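Local coordinates for uncharacterized protein (Bacteroides ovatus CL02T12C04, PDB 6PTM) that probably hydrolyses carrageenan-derived chains from one end, as an exo-carrageenase of glycoside hydrolase family 42, at residues E314-W319 / M364-D369; M255-H260 / P307-A312; P294-I299 / S407-E412; M359-M364 / S573-E578; L262-N267 / T372-F377. All coordinates share one frame; numbering follows the deposited sequence.

Contact 1: residues E314-W319 / M364-D369. With EDO (1,2-ethanediol), chain C.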
# COMPACT_ATOMS: atom_id res chain seq x y z
N GLU A 314 28.37 15.16 9.35
CA GLU A 314 29.49 14.34 9.86
C GLU A 314 29.26 12.86 9.49
O GLU A 314 30.22 12.18 9.07
CB GLU A 314 29.70 14.62 11.36
CG GLU A 314 30.87 13.84 11.97
CD GLU A 314 32.23 14.08 11.33
OE1 GLU A 314 32.48 15.17 10.72
OE2 GLU A 314 33.03 13.14 11.41
N GLU A 315 28.02 12.35 9.56
CA GLU A 315 27.74 10.97 9.12
C GLU A 315 27.97 10.87 7.60
O GLU A 315 28.60 9.88 7.13
CB GLU A 315 26.33 10.53 9.55
CG GLU A 315 26.21 10.38 11.05
CD GLU A 315 27.22 9.44 11.67
OE1 GLU A 315 27.26 8.28 11.26
OE2 GLU A 315 28.02 9.90 12.50
N PHE A 316 27.58 11.89 6.86
CA PHE A 316 27.84 11.96 5.40
C PHE A 316 29.34 11.77 5.08
O PHE A 316 29.67 11.02 4.15
CB PHE A 316 27.27 13.26 4.81
CG PHE A 316 27.31 13.38 3.31
CD1 PHE A 316 27.08 12.29 2.47
CD2 PHE A 316 27.51 14.62 2.72
CE1 PHE A 316 27.10 12.45 1.09
CE2 PHE A 316 27.48 14.78 1.34
CZ PHE A 316 27.27 13.68 0.52
N ARG A 317 30.23 12.46 5.79
CA ARG A 317 31.71 12.34 5.56
C ARG A 317 32.13 10.88 5.78
O ARG A 317 32.91 10.35 4.97
CB ARG A 317 32.48 13.28 6.49
CG ARG A 317 32.19 14.77 6.31
CD ARG A 317 32.98 15.59 7.33
NE ARG A 317 32.74 17.00 7.13
CZ ARG A 317 32.09 17.78 7.99
NH1 ARG A 317 31.67 17.29 9.14
NH2 ARG A 317 31.82 19.03 7.69
N LYS A 318 31.58 10.22 6.81
CA LYS A 318 31.83 8.78 7.07
C LYS A 318 31.31 7.92 5.92
O LYS A 318 32.03 7.02 5.44
CB LYS A 318 31.21 8.41 8.41
CG LYS A 318 31.98 8.97 9.60
CD LYS A 318 31.27 8.79 10.95
CE LYS A 318 32.00 9.47 12.08
NZ LYS A 318 31.30 9.22 13.36
N TRP A 319 30.09 8.16 5.46
CA TRP A 319 29.50 7.41 4.32
C TRP A 319 30.38 7.63 3.07
O TRP A 319 30.66 6.66 2.35
CB TRP A 319 28.07 7.91 4.09
CG TRP A 319 27.34 7.20 2.99
CD1 TRP A 319 26.43 6.20 3.15
CD2 TRP A 319 27.42 7.47 1.59
NE1 TRP A 319 25.96 5.81 1.94
CE2 TRP A 319 26.55 6.56 0.96
CE3 TRP A 319 28.14 8.38 0.80
CZ2 TRP A 319 26.41 6.52 -0.42
CZ3 TRP A 319 27.99 8.34 -0.57
CH2 TRP A 319 27.13 7.43 -1.17
N MET A 364 21.95 12.06 -1.99
CA MET A 364 20.64 11.37 -1.99
C MET A 364 20.84 9.91 -1.54
O MET A 364 19.98 9.41 -0.78
CB MET A 364 19.97 11.41 -3.37
CG MET A 364 19.63 12.79 -3.87
SD MET A 364 19.01 13.89 -2.60
CE MET A 364 18.85 15.40 -3.56
N ALA A 365 21.95 9.28 -1.95
CA ALA A 365 22.29 7.88 -1.62
C ALA A 365 22.56 7.80 -0.11
O ALA A 365 22.01 6.90 0.55
CB ALA A 365 23.48 7.44 -2.44
N PHE A 366 23.34 8.76 0.41
CA PHE A 366 23.63 8.88 1.86
C PHE A 366 22.30 9.08 2.60
O PHE A 366 22.09 8.42 3.63
CB PHE A 366 24.63 9.99 2.16
CG PHE A 366 24.54 10.44 3.60
CD1 PHE A 366 24.98 9.61 4.62
CD2 PHE A 366 23.97 11.65 3.95
CE1 PHE A 366 24.85 9.99 5.94
CE2 PHE A 366 23.85 12.03 5.28
CZ PHE A 366 24.31 11.20 6.28
N ASN A 367 21.43 9.97 2.10
CA ASN A 367 20.19 10.31 2.84
C ASN A 367 19.37 9.00 3.00
O ASN A 367 18.83 8.74 4.10
CB ASN A 367 19.42 11.43 2.14
CG ASN A 367 18.36 12.09 3.02
OD1 ASN A 367 18.56 12.20 4.22
ND2 ASN A 367 17.26 12.53 2.43
N MET A 368 19.27 8.20 1.94
CA MET A 368 18.59 6.90 2.02
C MET A 368 19.24 5.98 3.05
O MET A 368 18.50 5.46 3.92
CB MET A 368 18.59 6.21 0.67
CG MET A 368 17.53 6.74 -0.29
SD MET A 368 17.74 5.77 -1.80
CE MET A 368 16.58 6.61 -2.88
N ASP A 369 20.56 5.81 2.97
CA ASP A 369 21.33 4.90 3.84
C ASP A 369 21.21 5.35 5.30
O ASP A 369 21.04 4.47 6.13
CB ASP A 369 22.77 4.71 3.34
CG ASP A 369 22.84 3.96 2.02
OD1 ASP A 369 21.77 3.49 1.55
OD2 ASP A 369 23.95 3.83 1.45
C1 EDO C . 21.66 4.33 -1.73
O1 EDO C . 21.69 3.06 -1.15
C2 EDO C . 22.01 4.24 -3.18
O2 EDO C . 23.37 3.97 -3.43

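Contact 2: residues M255-H260 / P307-A312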
# COMPACT_ATOMS: atom_id res chain seq x y z
N MET A 255 10.36 15.50 13.96
CA MET A 255 10.67 16.93 14.18
C MET A 255 11.87 17.03 15.14
O MET A 255 11.82 17.74 16.17
CB MET A 255 9.44 17.68 14.71
CG MET A 255 8.35 17.82 13.69
SD MET A 255 8.99 18.48 12.13
CE MET A 255 9.58 20.07 12.72
N TYR A 256 12.92 16.30 14.82
CA TYR A 256 14.20 16.28 15.56
C TYR A 256 15.22 15.58 14.66
O TYR A 256 14.84 14.99 13.64
CB TYR A 256 14.02 15.65 16.94
CG TYR A 256 13.64 14.18 16.98
CD1 TYR A 256 12.32 13.77 17.10
CD2 TYR A 256 14.61 13.20 16.88
CE1 TYR A 256 11.99 12.41 17.12
CE2 TYR A 256 14.29 11.85 16.85
CZ TYR A 256 12.97 11.44 17.02
OH TYR A 256 12.68 10.09 17.04
N ASP A 257 16.48 15.62 15.07
CA ASP A 257 17.62 15.14 14.27
C ASP A 257 17.84 13.65 14.54
O ASP A 257 18.30 13.34 15.64
CB ASP A 257 18.87 15.94 14.66
CG ASP A 257 20.10 15.50 13.89
OD1 ASP A 257 19.96 14.69 12.95
OD2 ASP A 257 21.17 16.01 14.20
N ILE A 258 17.57 12.78 13.56
CA ILE A 258 17.80 11.31 13.73
C ILE A 258 19.29 11.01 13.95
O ILE A 258 19.61 9.89 14.39
CB ILE A 258 17.22 10.50 12.56
CG1 ILE A 258 17.80 10.92 11.20
CG2 ILE A 258 15.72 10.56 12.58
CD1 ILE A 258 17.37 10.04 10.04
N ASN A 259 20.21 11.93 13.64
CA ASN A 259 21.66 11.67 13.83
C ASN A 259 22.18 12.33 15.12
O ASN A 259 23.41 12.31 15.31
CB ASN A 259 22.44 12.09 12.58
CG ASN A 259 22.06 11.25 11.39
OD1 ASN A 259 21.51 11.76 10.42
ND2 ASN A 259 22.35 9.96 11.46
N HIS A 260 21.33 12.90 15.98
CA HIS A 260 21.77 13.58 17.23
C HIS A 260 21.81 12.57 18.37
O HIS A 260 20.84 11.83 18.55
CB HIS A 260 20.85 14.75 17.56
CG HIS A 260 21.43 15.66 18.58
ND1 HIS A 260 21.65 15.26 19.88
CD2 HIS A 260 21.83 16.95 18.50
CE1 HIS A 260 22.19 16.26 20.55
NE2 HIS A 260 22.30 17.32 19.73
N PRO A 307 17.50 21.44 5.34
CA PRO A 307 18.90 21.03 5.31
C PRO A 307 19.14 19.98 6.39
O PRO A 307 18.49 20.06 7.45
CB PRO A 307 19.68 22.31 5.65
CG PRO A 307 18.63 23.44 5.59
CD PRO A 307 17.31 22.78 5.91
N ILE A 308 20.10 19.09 6.17
CA ILE A 308 20.47 18.06 7.18
C ILE A 308 21.28 18.75 8.27
O ILE A 308 21.78 19.82 8.02
CB ILE A 308 21.19 16.85 6.55
CG1 ILE A 308 22.61 17.18 6.10
CG2 ILE A 308 20.34 16.29 5.42
CD1 ILE A 308 23.39 15.96 5.60
N SER A 309 21.34 18.14 9.44
CA SER A 309 22.02 18.72 10.63
C SER A 309 23.53 18.63 10.44
O SER A 309 23.97 17.95 9.49
CB SER A 309 21.60 18.03 11.87
OG SER A 309 22.32 16.81 12.01
N GLU A 310 24.30 19.19 11.39
CA GLU A 310 25.78 19.09 11.40
C GLU A 310 26.16 17.66 11.79
O GLU A 310 27.08 17.11 11.18
CB GLU A 310 26.35 20.21 12.27
CG GLU A 310 26.04 21.59 11.69
CD GLU A 310 26.62 21.79 10.30
OE1 GLU A 310 27.85 21.71 10.17
OE2 GLU A 310 25.85 21.91 9.34
N TYR A 311 25.44 17.06 12.75
CA TYR A 311 25.62 15.63 13.11
C TYR A 311 25.44 14.79 11.84
O TYR A 311 26.28 13.88 11.60
CB TYR A 311 24.70 15.21 14.28
CG TYR A 311 25.23 15.55 15.65
CD1 TYR A 311 26.30 14.88 16.23
CD2 TYR A 311 24.68 16.60 16.37
CE1 TYR A 311 26.80 15.23 17.48
CE2 TYR A 311 25.16 16.97 17.62
CZ TYR A 311 26.22 16.28 18.18
OH TYR A 311 26.64 16.69 19.42
N ALA A 312 24.43 15.08 11.01
CA ALA A 312 24.11 14.30 9.79
C ALA A 312 25.23 14.48 8.77
O ALA A 312 25.60 13.50 8.14
CB ALA A 312 22.75 14.70 9.21
O HOH W 1 19.55 15.59 10.14

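Contact 3: residues P294-I299 / S407-E412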
# COMPACT_ATOMS: atom_id res chain seq x y z
N PRO A 294 7.27 8.98 7.09
CA PRO A 294 8.61 9.56 7.17
C PRO A 294 9.12 10.05 5.80
O PRO A 294 8.76 9.46 4.75
CB PRO A 294 9.46 8.38 7.68
CG PRO A 294 8.76 7.21 7.08
CD PRO A 294 7.29 7.52 7.34
N HIS A 295 9.88 11.14 5.84
CA HIS A 295 10.65 11.67 4.70
C HIS A 295 11.54 12.79 5.21
O HIS A 295 11.15 13.48 6.21
CB HIS A 295 9.75 12.06 3.51
CG HIS A 295 8.44 12.70 3.86
ND1 HIS A 295 8.31 14.05 4.05
CD2 HIS A 295 7.19 12.18 3.97
CE1 HIS A 295 7.05 14.34 4.32
NE2 HIS A 295 6.33 13.22 4.26
N TRP A 296 12.71 12.88 4.59
CA TRP A 296 13.80 13.83 4.88
C TRP A 296 14.17 14.57 3.60
O TRP A 296 15.36 14.54 3.20
CB TRP A 296 14.99 13.09 5.50
CG TRP A 296 14.73 12.66 6.92
CD1 TRP A 296 15.11 13.32 8.04
CD2 TRP A 296 14.01 11.50 7.37
NE1 TRP A 296 14.71 12.65 9.16
CE2 TRP A 296 14.06 11.52 8.79
CE3 TRP A 296 13.39 10.42 6.73
CZ2 TRP A 296 13.47 10.53 9.57
CZ3 TRP A 296 12.81 9.44 7.50
CH2 TRP A 296 12.84 9.50 8.90
N ASN A 297 13.14 15.12 2.94
CA ASN A 297 13.32 15.84 1.66
C ASN A 297 14.35 16.94 1.88
O ASN A 297 14.33 17.60 2.93
CB ASN A 297 12.03 16.45 1.12
CG ASN A 297 10.95 15.43 0.82
OD1 ASN A 297 11.25 14.26 0.59
ND2 ASN A 297 9.70 15.88 0.74
N CYS A 298 15.23 17.13 0.90
CA CYS A 298 16.47 17.91 1.04
C CYS A 298 16.77 18.67 -0.27
O CYS A 298 17.94 18.94 -0.52
CB CYS A 298 17.59 16.97 1.47
SG CYS A 298 18.00 15.71 0.24
N ILE A 299 15.76 18.96 -1.08
CA ILE A 299 15.90 19.86 -2.27
C ILE A 299 15.31 21.23 -1.90
O ILE A 299 14.14 21.34 -1.48
CB ILE A 299 15.30 19.25 -3.54
CG1 ILE A 299 16.05 17.97 -3.91
CG2 ILE A 299 15.30 20.27 -4.68
CD1 ILE A 299 15.44 17.18 -5.04
N SER A 407 13.91 11.97 -0.56
CA SER A 407 13.20 11.77 0.73
C SER A 407 14.04 10.96 1.73
O SER A 407 13.67 10.93 2.90
CB SER A 407 11.88 11.06 0.53
OG SER A 407 12.13 9.76 -0.00
N GLY A 408 15.05 10.22 1.26
CA GLY A 408 15.83 9.28 2.09
C GLY A 408 15.09 7.96 2.27
O GLY A 408 15.51 7.10 3.08
N ILE A 409 13.99 7.79 1.53
CA ILE A 409 13.17 6.56 1.58
C ILE A 409 13.63 5.62 0.47
O ILE A 409 13.36 5.90 -0.75
CB ILE A 409 11.68 6.91 1.49
CG1 ILE A 409 11.27 7.78 2.68
CG2 ILE A 409 10.84 5.65 1.40
CD1 ILE A 409 11.61 7.23 4.06
N ASP A 410 14.22 4.51 0.91
CA ASP A 410 14.69 3.39 0.06
C ASP A 410 13.67 2.27 0.23
O ASP A 410 13.76 1.54 1.22
CB ASP A 410 16.12 3.01 0.46
CG ASP A 410 16.76 1.86 -0.32
OD1 ASP A 410 16.02 1.10 -1.01
OD2 ASP A 410 17.98 1.71 -0.21
N LEU A 411 12.66 2.21 -0.63
CA LEU A 411 11.52 1.28 -0.42
C LEU A 411 12.04 -0.16 -0.34
O LEU A 411 11.50 -0.99 0.43
CB LEU A 411 10.49 1.44 -1.55
CG LEU A 411 9.21 0.61 -1.41
CD1 LEU A 411 8.58 0.81 -0.05
CD2 LEU A 411 8.20 0.96 -2.49
N GLU A 412 13.02 -0.52 -1.17
CA GLU A 412 13.55 -1.89 -1.16
C GLU A 412 14.15 -2.18 0.22
O GLU A 412 13.79 -3.19 0.83
CB GLU A 412 14.66 -2.10 -2.18
CG GLU A 412 15.30 -3.46 -2.02
CD GLU A 412 16.19 -3.87 -3.19
OE1 GLU A 412 16.81 -2.94 -3.75
OE2 GLU A 412 16.28 -5.08 -3.53

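Contact 4: residues M359-M364 / S573-E578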
# COMPACT_ATOMS: atom_id res chain seq x y z
N MET A 359 28.04 14.87 -6.57
CA MET A 359 27.77 15.33 -5.19
C MET A 359 26.28 15.09 -4.88
O MET A 359 25.95 14.70 -3.75
CB MET A 359 28.11 16.79 -4.95
CG MET A 359 27.72 17.19 -3.57
SD MET A 359 28.07 18.87 -3.08
CE MET A 359 26.88 19.75 -4.12
N TYR A 360 25.42 15.35 -5.85
CA TYR A 360 23.96 15.17 -5.70
C TYR A 360 23.68 13.71 -5.47
O TYR A 360 22.86 13.40 -4.58
CB TYR A 360 23.25 15.71 -6.94
CG TYR A 360 21.75 15.61 -6.92
CD1 TYR A 360 21.10 14.41 -7.24
CD2 TYR A 360 20.96 16.72 -6.66
CE1 TYR A 360 19.72 14.34 -7.29
CE2 TYR A 360 19.58 16.65 -6.71
CZ TYR A 360 18.96 15.47 -7.05
OH TYR A 360 17.59 15.42 -7.10
N PHE A 361 24.26 12.84 -6.30
CA PHE A 361 24.01 11.40 -6.21
C PHE A 361 24.36 10.93 -4.79
O PHE A 361 23.60 10.20 -4.15
CB PHE A 361 24.83 10.62 -7.23
CG PHE A 361 24.59 9.16 -7.00
CD1 PHE A 361 25.36 8.46 -6.11
CD2 PHE A 361 23.48 8.55 -7.56
CE1 PHE A 361 25.09 7.13 -5.82
CE2 PHE A 361 23.18 7.24 -7.25
CZ PHE A 361 23.98 6.53 -6.38
N ASP A 362 25.56 11.30 -4.36
CA ASP A 362 26.13 10.93 -3.04
C ASP A 362 25.19 11.41 -1.94
O ASP A 362 24.95 10.63 -0.98
CB ASP A 362 27.54 11.46 -2.89
CG ASP A 362 28.58 10.62 -3.62
OD1 ASP A 362 28.22 9.51 -4.12
OD2 ASP A 362 29.72 11.09 -3.72
N PHE A 363 24.72 12.65 -2.04
CA PHE A 363 23.86 13.24 -0.98
C PHE A 363 22.57 12.40 -0.85
O PHE A 363 22.16 12.04 0.28
CB PHE A 363 23.58 14.71 -1.28
CG PHE A 363 23.15 15.48 -0.07
CD1 PHE A 363 24.06 16.24 0.63
CD2 PHE A 363 21.82 15.47 0.34
CE1 PHE A 363 23.67 16.91 1.78
CE2 PHE A 363 21.43 16.17 1.47
CZ PHE A 363 22.35 16.88 2.19
N MET A 364 21.95 12.06 -1.99
CA MET A 364 20.64 11.37 -1.99
C MET A 364 20.84 9.91 -1.54
O MET A 364 19.98 9.41 -0.78
CB MET A 364 19.97 11.41 -3.37
CG MET A 364 19.63 12.79 -3.87
SD MET A 364 19.01 13.89 -2.60
CE MET A 364 18.85 15.40 -3.56
N SER A 573 17.23 6.01 -10.81
CA SER A 573 16.13 6.81 -10.21
C SER A 573 16.68 8.08 -9.57
O SER A 573 16.01 9.13 -9.64
CB SER A 573 15.28 6.01 -9.23
OG SER A 573 16.08 5.44 -8.22
N ILE A 574 17.86 8.01 -8.93
CA ILE A 574 18.45 9.20 -8.28
C ILE A 574 18.93 10.20 -9.35
O ILE A 574 18.71 11.39 -9.15
CB ILE A 574 19.54 8.80 -7.27
CG1 ILE A 574 18.95 8.01 -6.09
CG2 ILE A 574 20.29 10.05 -6.82
CD1 ILE A 574 20.02 7.43 -5.13
N ASN A 575 19.56 9.74 -10.44
CA ASN A 575 20.22 10.63 -11.44
C ASN A 575 19.19 11.17 -12.45
O ASN A 575 19.42 12.26 -12.97
CB ASN A 575 21.34 9.92 -12.21
CG ASN A 575 22.62 9.81 -11.41
OD1 ASN A 575 23.20 10.84 -11.10
ND2 ASN A 575 23.05 8.58 -11.10
N LYS A 576 18.07 10.50 -12.70
CA LYS A 576 17.11 10.94 -13.75
C LYS A 576 15.92 11.68 -13.12
O LYS A 576 15.51 11.37 -12.00
CB LYS A 576 16.62 9.76 -14.58
CG LYS A 576 17.62 9.12 -15.52
CD LYS A 576 17.09 7.85 -16.15
CE LYS A 576 15.72 8.04 -16.80
NZ LYS A 576 15.22 6.79 -17.43
N ALA A 577 15.43 12.68 -13.84
CA ALA A 577 14.29 13.51 -13.42
C ALA A 577 13.04 12.63 -13.42
O ALA A 577 12.20 12.82 -12.55
CB ALA A 577 14.13 14.70 -14.35
N GLU A 578 12.93 11.71 -14.37
CA GLU A 578 11.65 11.03 -14.70
C GLU A 578 11.85 9.53 -14.95
O GLU A 578 11.24 8.99 -15.88
CB GLU A 578 11.04 11.72 -15.92
CG GLU A 578 10.72 13.19 -15.69
CD GLU A 578 10.01 13.82 -16.88
OE1 GLU A 578 10.44 13.59 -18.00
OE2 GLU A 578 9.03 14.53 -16.67

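Contact 5: residues L262-N267 / T372-F377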
# COMPACT_ATOMS: atom_id res chain seq x y z
N LEU A 262 21.29 12.84 21.52
CA LEU A 262 20.25 13.01 22.55
C LEU A 262 18.95 12.43 21.98
O LEU A 262 18.11 11.92 22.76
CB LEU A 262 20.15 14.48 22.93
CG LEU A 262 19.15 14.79 24.02
CD1 LEU A 262 19.57 14.15 25.32
CD2 LEU A 262 18.98 16.28 24.17
N ALA A 263 18.80 12.43 20.66
CA ALA A 263 17.63 11.81 20.00
C ALA A 263 17.69 10.30 20.23
O ALA A 263 16.66 9.70 20.60
CB ALA A 263 17.59 12.17 18.54
N ARG A 264 18.86 9.69 20.03
CA ARG A 264 19.06 8.24 20.24
C ARG A 264 18.87 7.87 21.74
O ARG A 264 18.24 6.81 22.02
CB ARG A 264 20.41 7.82 19.65
CG ARG A 264 20.59 8.30 18.22
CD ARG A 264 20.69 7.17 17.22
NE ARG A 264 20.48 7.59 15.82
CZ ARG A 264 20.80 6.83 14.77
NH1 ARG A 264 21.38 5.66 14.97
NH2 ARG A 264 20.54 7.24 13.54
N GLN A 265 19.38 8.68 22.67
CA GLN A 265 19.16 8.44 24.12
C GLN A 265 17.64 8.40 24.38
O GLN A 265 17.13 7.48 25.07
CB GLN A 265 19.84 9.52 24.98
CG GLN A 265 19.46 9.45 26.47
CD GLN A 265 19.96 10.66 27.22
OE1 GLN A 265 21.09 11.06 27.02
NE2 GLN A 265 19.09 11.31 28.01
N VAL A 266 16.91 9.37 23.85
CA VAL A 266 15.48 9.55 24.19
C VAL A 266 14.69 8.37 23.62
O VAL A 266 13.85 7.77 24.36
CB VAL A 266 14.93 10.93 23.75
CG1 VAL A 266 13.42 10.98 23.84
CG2 VAL A 266 15.54 12.08 24.55
N ASN A 267 14.94 8.01 22.37
CA ASN A 267 14.25 6.87 21.74
C ASN A 267 14.58 5.58 22.51
O ASN A 267 13.65 4.82 22.76
CB ASN A 267 14.55 6.79 20.24
CG ASN A 267 13.73 7.80 19.48
OD1 ASN A 267 12.61 7.51 19.05
ND2 ASN A 267 14.25 9.00 19.36
N THR A 372 17.62 4.48 6.43
CA THR A 372 17.57 3.01 6.64
C THR A 372 18.22 2.67 8.00
O THR A 372 17.62 1.87 8.79
CB THR A 372 18.22 2.29 5.46
OG1 THR A 372 17.55 2.60 4.23
CG2 THR A 372 18.28 0.80 5.71
N GLU A 373 19.41 3.20 8.27
CA GLU A 373 20.15 2.92 9.54
C GLU A 373 19.30 3.37 10.76
O GLU A 373 19.23 2.64 11.78
CB GLU A 373 21.53 3.57 9.49
CG GLU A 373 22.39 3.26 10.72
CD GLU A 373 22.07 4.05 11.98
OE1 GLU A 373 21.72 5.25 11.86
OE2 GLU A 373 22.19 3.47 13.08
N TRP A 374 18.62 4.51 10.64
CA TRP A 374 17.78 5.04 11.74
C TRP A 374 16.69 4.02 12.07
O TRP A 374 16.49 3.71 13.25
CB TRP A 374 17.25 6.41 11.32
CG TRP A 374 16.04 6.87 12.08
CD1 TRP A 374 14.76 7.02 11.61
CD2 TRP A 374 16.02 7.25 13.46
NE1 TRP A 374 13.95 7.49 12.61
CE2 TRP A 374 14.68 7.61 13.75
CE3 TRP A 374 16.99 7.32 14.46
CZ2 TRP A 374 14.31 8.07 15.01
CZ3 TRP A 374 16.62 7.79 15.70
CH2 TRP A 374 15.30 8.13 15.97
N PHE A 375 16.00 3.52 11.05
CA PHE A 375 14.89 2.55 11.24
C PHE A 375 15.46 1.22 11.72
O PHE A 375 14.74 0.57 12.53
CB PHE A 375 14.05 2.45 9.97
CG PHE A 375 13.14 3.63 9.81
CD1 PHE A 375 12.20 3.93 10.77
CD2 PHE A 375 13.26 4.49 8.73
CE1 PHE A 375 11.37 5.02 10.63
CE2 PHE A 375 12.44 5.59 8.60
CZ PHE A 375 11.52 5.88 9.56
N SER A 376 16.67 0.84 11.30
CA SER A 376 17.38 -0.32 11.86
C SER A 376 17.65 -0.12 13.36
O SER A 376 17.41 -1.08 14.13
CB SER A 376 18.66 -0.65 11.10
OG SER A 376 18.33 -1.10 9.79
N PHE A 377 18.15 1.05 13.76
CA PHE A 377 18.36 1.41 15.19
C PHE A 377 17.04 1.24 15.96
O PHE A 377 17.03 0.52 16.95
CB PHE A 377 18.94 2.82 15.34
CG PHE A 377 18.81 3.41 16.73
CD1 PHE A 377 19.65 3.00 17.76
CD2 PHE A 377 17.83 4.36 17.00
CE1 PHE A 377 19.49 3.51 19.04
CE2 PHE A 377 17.67 4.87 18.28
CZ PHE A 377 18.49 4.43 19.30

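Contact 1: residues E314-W319 / M364-D369
Phe366 lies between Phe316 and Trp319 and meets each differently. Phe316 comes over a face of the Phe366 ring, its CB 3.8 Å from the ring centroid. The two rings meet obliquely, planes 35° apart, with Phe316 CD1 3.3 Å from Phe366 CG. Toward Trp319 the same phenyl turns its edge: the pair is offset edge-to-face, and Phe366 CA lies over the face of the indole, 3.8 Å from the centroid of its five-membered ring. CG anti to the backbone N (Trp319 chi1 -178°) sends the indole across the second helix, where its benzo side reaches Ala365 CB at 3.7 Å from CZ2. The ring nitrogen finishes the reach: Trp319 NE1 donates to Asp369 OD2 at 2.9 Å, almost straight and in the indole plane, meeting OD2 on its anti side, somewhat tilted out of the carboxylate plane. The other oxygen, OD1, accepts from a 1,2-ethanediol that Lys570 also binds. A leucine in place of Trp319 would probably leave Asp369 OD2 without its indole donor and Phe366 CA without its aromatic cover. The arrangement is an aromatic cluster between helices 310-324 and 358-385, whose segments here cross at 106°, with one polar bond at its margin.

Contact 2: residues M255-H260 / P307-A312
Ser309 OG donates to Asp257 OD2 at 2.6 Å, coming from above the carboxylate plane, and this is the direct hydrogen bond between the loop 255-260 and the start of helix 310-324. The same hydroxyl accepts from Ala312 N at 2.9 Å, the N-cap bond of that helix; chi1 of 80° puts OG between the backbone N and the carbonyl carbon, facing the first turn. Asp257 OD1 takes Asn259 N at 2.9 Å in an Asx turn, and a water links this oxygen to Ser309 N. Both carboxylate oxygens are thus gripped, one by each segment.

Among the rings, Tyr311 presents its edge to the face of His260, planes 60° apart, with CE2 3.4 Å from His260 CD2. The imidazole is fixed from elsewhere: ND1 accepts from Leu262 N, capping helix 261-278, and NE2 bonds to Asp242.

Van der Waals contacts fill the remainder. Tyr311 CB sits 3.3 Å from Asn259 O, and Ala312 CB lies 3.4 Å from Asn259 OD1, an oxygen whose hydrogen bond goes to Arg370. The whole joins two helix starts: a type I turn from Asp257 to His260 leads into one, Ser309 N-caps the other, and the Asp257 carboxylate, set by its Asx turn, ties them through Ser309 OG.

Contact 3: residues P294-I299 / S407-E412
Trp296 N donates to Ser407 O at 2.8 Å, with the donor tilted 30° from the carbonyl plane. That oxygen also lies at the edge of the indole, near its plane, and takes a longer CA-H...O contact from His295 CA. Beside it Asn297 OD1 sits 3.2 Å from Ser407 CA, while Asn297 ND2 is held by Trp303 O. His295 CB rests 3.8 Å from Ser407 CB, and Ile409 CD1 reaches Pro294 CG at 4.2 Å.

One step out, Ser407 OG accepts from Ile409 N at 3.1 Å, an ST turn that holds the backbone of Ile409. Asn367 ND2 on helix 358-385 bonds to Trp296 O, and Leu399 packs on His295, Ser407 and Ile409. The chemistry is backbone polarity sealed among buried side chains: the one crossing hydrogen bond is main chain to main chain, and does not depend directly on the identity of either side chain.

Contact 4: residues M359-M364 / S573-E578
The Tyr360 ring points its edge at Ile574 O, with CE1 3.6 Å from that oxygen and near the ring plane. Gln355 NE2 donates to the same carbonyl. Over one face of Tyr360 lies CE of Met364, the methyl offset toward the rim, where the bend at chi2 (-39°) of the methionine carries it. The Phe361 ring has Asp362 OD1 at its edge, and its CD2 meets Ile574 CG2 and Asn575 ND2, each at 3.6 Å and each obliquely. The Asn575 amide is nearly parallel to the phenyl, planes 17° apart; its ND2 is bonded to Ala571 O and Glu652 O, which fixes its turn. Ile574 is central to the contact: CG2 fits between Phe361 and Met364, 3.7 Å from Met364 CB, while CD1 reaches Phe361 CE2 at 3.8 Å. An alanine at Phe361 would probably open a gap beside both branches of Ile574 and take away the flat neighbour of the Asn575 amide. All five touching residues are buried. This mainly apolar helix-to-helix packing joins the start of helix 358-385, in what is probably the catalytic (beta/alpha)8 barrel, to helix 570-575, which follows strand 564-567 of a five-stranded parallel sheet, probably a separate domain.

Contact 5: residues L262-N267 / T372-F377
Arg264 forms a salt bridge to Glu373 and packs on Phe377 between two neighbouring outer helices, 261-278 and 358-385, of the (beta/alpha)8 barrel expected of this family; their short segments run 31° apart, axes 12.2 Å from each other. Its CB meets Phe377 CZ at 3.9 Å. A bend at chi2 (-116°) then takes CD over the centre of the Phe377 ring, 3.9 Å from the centroid, a CH-pi contact. NE lies at the edge of the Trp374 indole, 3.8 Å from CE3, and donates to Ile258 O. At the tip the guanidinium grips the carboxylate end-on, the two planes 11° apart: NH1 bonds Glu373 OE2 at 3.0 Å and NH2 bonds OE1 at 2.9 Å, each on a syn lone pair. Trp374 CE3 and Phe377 CD2 lie over faces of the guanidinium. The salt bridge lies toward solvent, Glu373 being exposed. Deeper in, Asn267 sets its amide nearly perpendicular to the indole, ND2 3.7 Å from Trp374 CH2. This same ND2 donates to Ala263 O at 2.8 Å.

How the contacts relate
Helix 358-385 is common to contacts 1, 4 and 5: its start packs on Ile574, its middle on the helix 310-324, its later part on the helix 261-278. Contact 2 shares helix 310-324 with contact 1, and Phe366 CZ touches Ala312 O between them. Contacts 2, 3 and 4 are buried, and rely on a capped, locked carboxylate, a main-chain bond and apolar packing respectively. Contacts 1 and 5 are partly buried; the first sets an aromatic cluster beside one polar bond, the second holds the ion pair. Met364 SD packs on Cys298 SG between contacts 1 and 3, and Tyr256 OH meets Asn267 ND2 between contacts 2 and 5. Contacts 4 and 5 do not touch.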